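Side-chain contact in CRISPR-associated endonuclease Cas2 2 (Thermus thermophilus, PDB 1ZPW), which probably acts as a metal-dependent RNA endonuclease of the CRISPR system, the adaptive immunity that protects the cell against viruses, plasmids and other mobile genetic elements: residues R44-E47 against D48-R52. Numbering follows the deposited sequence. Where two conformers were deposited one is given.
Sequences RLLE and DLRRR
L46 O takes the backbone N-H of R50 at 2.9 Å, the straightest of the four i to i+4 bonds that join 44-47 to 48-52 (N-H...O 170°), while CG of R50 lies against the same oxygen at 3.5 Å. With its CG anti to the carbonyl carbon (chi1 -66°) and a bend at chi3, R50 folds back along the helix toward the helix N-terminus. Its guanidinium thereby passes over E47, whose CA sits 3.8 Å above one face, offset toward the rim, and R50 NH2 comes within 3.7 Å of L46 CG. In the conformer given for R51, which was deposited in two, NH1 makes a loose i, i+4 salt bridge to E47 OE2 (3.5 Å). The E47 chain is extended, CG anti to the backbone N, whereas R51 bends at chi3; carboxylate and guanidinium planes lie 60° apart. These residues make up most of helix 43-56, the second helix of the ferredoxin-like fold of Cas2, packed on the antiparallel sheet. L49 faces inward, buried against L41, I66 and L25, and L46 also touches L41 and I66. On another side of the helix, D48 OD1 is hydrogen-bonded to Y28 OH; R52 NH1 lies in a long salt bridge 3.9 Å from D48 OD1, which is at the edge of the R52 guanidinium and in its plane.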
ATOM      1  N   ARG A  44       9.463 -10.705  -5.502  1.00 22.60           N
ATOM      2  CA  ARG A  44      10.049  -9.809  -6.478  1.00 22.02           C
ATOM      3  C   ARG A  44       9.289  -8.465  -6.563  1.00 20.60           C
ATOM      4  O   ARG A  44       9.889  -7.371  -6.584  1.00 20.63           O
ATOM      5  CB  ARG A  44      10.070 -10.478  -7.845  1.00 23.37           C
ATOM      6  CG  ARG A  44      10.611  -9.531  -8.913  1.00 25.45           C
ATOM      7  CD  ARG A  44      10.412  -9.978 -10.364  1.00 32.94           C
ATOM      8  NE  ARG A  44       9.019  -9.948 -10.838  1.00 35.99           N
ATOM      9  CZ  ARG A  44       8.392  -8.877 -11.320  1.00 38.27           C
ATOM     10  NH1 ARG A  44       9.000  -7.690 -11.377  1.00 40.80           N
ATOM     11  NH2 ARG A  44       7.133  -8.992 -11.736  1.00 39.73           N
ATOM     12  N   LEU A  45       7.965  -8.558  -6.598  1.00 19.26           N
ATOM     13  CA  LEU A  45       7.158  -7.348  -6.673  1.00 17.29           C
ATOM     14  C   LEU A  45       7.220  -6.564  -5.379  1.00 17.46           C
ATOM     15  O   LEU A  45       7.144  -5.333  -5.386  1.00 15.59           O
ATOM     16  CB  LEU A  45       5.704  -7.672  -7.002  1.00 18.25           C
ATOM     17  CG  LEU A  45       5.374  -8.067  -8.440  1.00 20.73           C
ATOM     18  CD1 LEU A  45       3.930  -8.590  -8.481  1.00 23.57           C
ATOM     19  CD2 LEU A  45       5.554  -6.905  -9.413  1.00 20.91           C
ATOM     20  N   LEU A  46       7.317  -7.267  -4.272  1.00 16.18           N
ATOM     21  CA  LEU A  46       7.436  -6.581  -2.968  1.00 15.36           C
ATOM     22  C   LEU A  46       8.724  -5.763  -2.928  1.00 15.58           C
ATOM     23  O   LEU A  46       8.728  -4.586  -2.560  1.00 15.31           O
ATOM     24  CB  LEU A  46       7.336  -7.603  -1.832  1.00 16.24           C
ATOM     25  CG  LEU A  46       7.571  -7.152  -0.396  1.00 17.46           C
ATOM     26  CD1 LEU A  46       6.597  -6.017  -0.064  1.00 17.39           C
ATOM     27  CD2 LEU A  46       7.352  -8.353   0.500  1.00 17.13           C
ATOM     28  N   GLU A  47       9.835  -6.377  -3.335  1.00 14.66           N
ATOM     29  CA  GLU A  47      11.102  -5.667  -3.371  1.00 15.28           C
ATOM     30  C   GLU A  47      11.021  -4.461  -4.310  1.00 14.79           C
ATOM     31  O   GLU A  47      11.556  -3.415  -4.011  1.00 13.90           O
ATOM     32  CB  GLU A  47      12.188  -6.635  -3.845  1.00 16.68           C
ATOM     33  CG  GLU A  47      13.543  -5.990  -3.861  1.00 18.85           C
ATOM     34  CD  GLU A  47      14.613  -6.865  -4.486  1.00 23.56           C
ATOM     35  OE1 GLU A  47      15.651  -7.021  -3.840  1.00 26.50           O
ATOM     36  OE2 GLU A  47      14.411  -7.377  -5.606  1.00 28.12           O
ATOM     37  N   ASP A  48      10.344  -4.627  -5.449  1.00 14.25           N
ATOM     38  CA  ASP A  48      10.208  -3.559  -6.424  1.00 13.99           C
ATOM     39  C   ASP A  48       9.409  -2.389  -5.847  1.00 13.94           C
ATOM     40  O   ASP A  48       9.786  -1.207  -6.008  1.00 13.83           O
ATOM     41  CB  ASP A  48       9.508  -4.077  -7.676  1.00 14.83           C
ATOM     42  CG  ASP A  48       9.484  -3.054  -8.806  1.00 19.83           C
ATOM     43  OD1 ASP A  48       8.382  -2.695  -9.279  1.00 24.23           O
ATOM     44  OD2 ASP A  48      10.533  -2.565  -9.295  1.00 23.61           O
ATOM     45  N   LEU A  49       8.306  -2.734  -5.178  1.00 14.34           N
ATOM     46  CA  LEU A  49       7.501  -1.722  -4.487  1.00 13.49           C
ATOM     47  C   LEU A  49       8.353  -0.955  -3.462  1.00 13.50           C
ATOM     48  O   LEU A  49       8.323   0.281  -3.446  1.00 13.04           O
ATOM     49  CB  LEU A  49       6.267  -2.372  -3.833  1.00 14.17           C
ATOM     50  CG  LEU A  49       5.214  -1.469  -3.158  1.00 16.80           C
ATOM     51  CD1 LEU A  49       3.909  -2.256  -2.962  1.00 18.55           C
ATOM     52  CD2 LEU A  49       5.673  -0.932  -1.841  1.00 19.40           C
ATOM     53  N   ARG A  50       9.092  -1.670  -2.613  1.00 13.86           N
ATOM     54  CA  ARG A  50       9.936  -0.978  -1.628  1.00 14.99           C
ATOM     55  C   ARG A  50      10.965  -0.084  -2.268  1.00 15.36           C
ATOM     56  O   ARG A  50      11.146   1.076  -1.852  1.00 14.94           O
ATOM     57  CB  ARG A  50      10.651  -1.947  -0.713  1.00 16.12           C
ATOM     58  CG  ARG A  50       9.755  -2.733   0.208  1.00 15.89           C
ATOM     59  CD  ARG A  50      10.552  -3.292   1.377  1.00 15.55           C
ATOM     60  NE  ARG A  50      11.717  -3.965   0.799  1.00 16.32           N
ATOM     61  CZ  ARG A  50      11.803  -5.275   0.575  1.00 15.72           C
ATOM     62  NH1 ARG A  50      12.890  -5.758  -0.035  1.00 15.20           N
ATOM     63  NH2 ARG A  50      10.849  -6.116   0.977  1.00 15.34           N
ATOM     64  N   ARG A  51      11.640  -0.607  -3.295  1.00 14.88           N
ATOM     65  CA  ARG A  51      12.669   0.141  -3.984  1.00 15.02           C
ATOM     66  C   ARG A  51      12.124   1.445  -4.557  1.00 15.80           C
ATOM     67  O   ARG A  51      12.751   2.505  -4.404  1.00 17.15           O
ATOM     68  CB  ARG A  51      13.278  -0.738  -5.081  1.00 16.25           C
ATOM     69  CG  ARG A  51      14.083  -0.055  -6.170  0.65 18.74           C
ATOM     70  CD  ARG A  51      14.331  -0.931  -7.452  0.65 18.55           C
ATOM     71  NE  ARG A  51      14.534  -2.367  -7.205  0.65 23.86           N
ATOM     72  CZ  ARG A  51      15.615  -2.897  -6.609  0.65 20.99           C
ATOM     73  NH1 ARG A  51      15.720  -4.211  -6.415  0.65 19.46           N
ATOM     74  NH2 ARG A  51      16.590  -2.100  -6.190  0.65 21.30           N
ATOM     75  N   ARG A  52      10.941   1.377  -5.163  1.00 13.43           N
ATOM     76  CA  ARG A  52      10.343   2.549  -5.795  1.00 14.19           C
ATOM     77  C   ARG A  52       9.758   3.480  -4.743  1.00 14.50           C
ATOM     78  O   ARG A  52       9.828   4.697  -4.915  1.00 15.10           O
ATOM     79  CB  ARG A  52       9.306   2.097  -6.833  1.00 14.10           C
ATOM     80  CG  ARG A  52       9.984   1.333  -7.998  1.00 15.56           C
ATOM     81  CD  ARG A  52       9.090   0.831  -9.085  1.00 22.03           C
ATOM     82  NE  ARG A  52       8.516   1.912  -9.881  1.00 30.94           N
ATOM     83  CZ  ARG A  52       7.464   1.742 -10.686  1.00 35.73           C
ATOM     84  NH1 ARG A  52       6.885   0.543 -10.795  1.00 38.77           N
ATOM     85  NH2 ARG A  52       6.985   2.766 -11.375  1.00 39.74           N
TER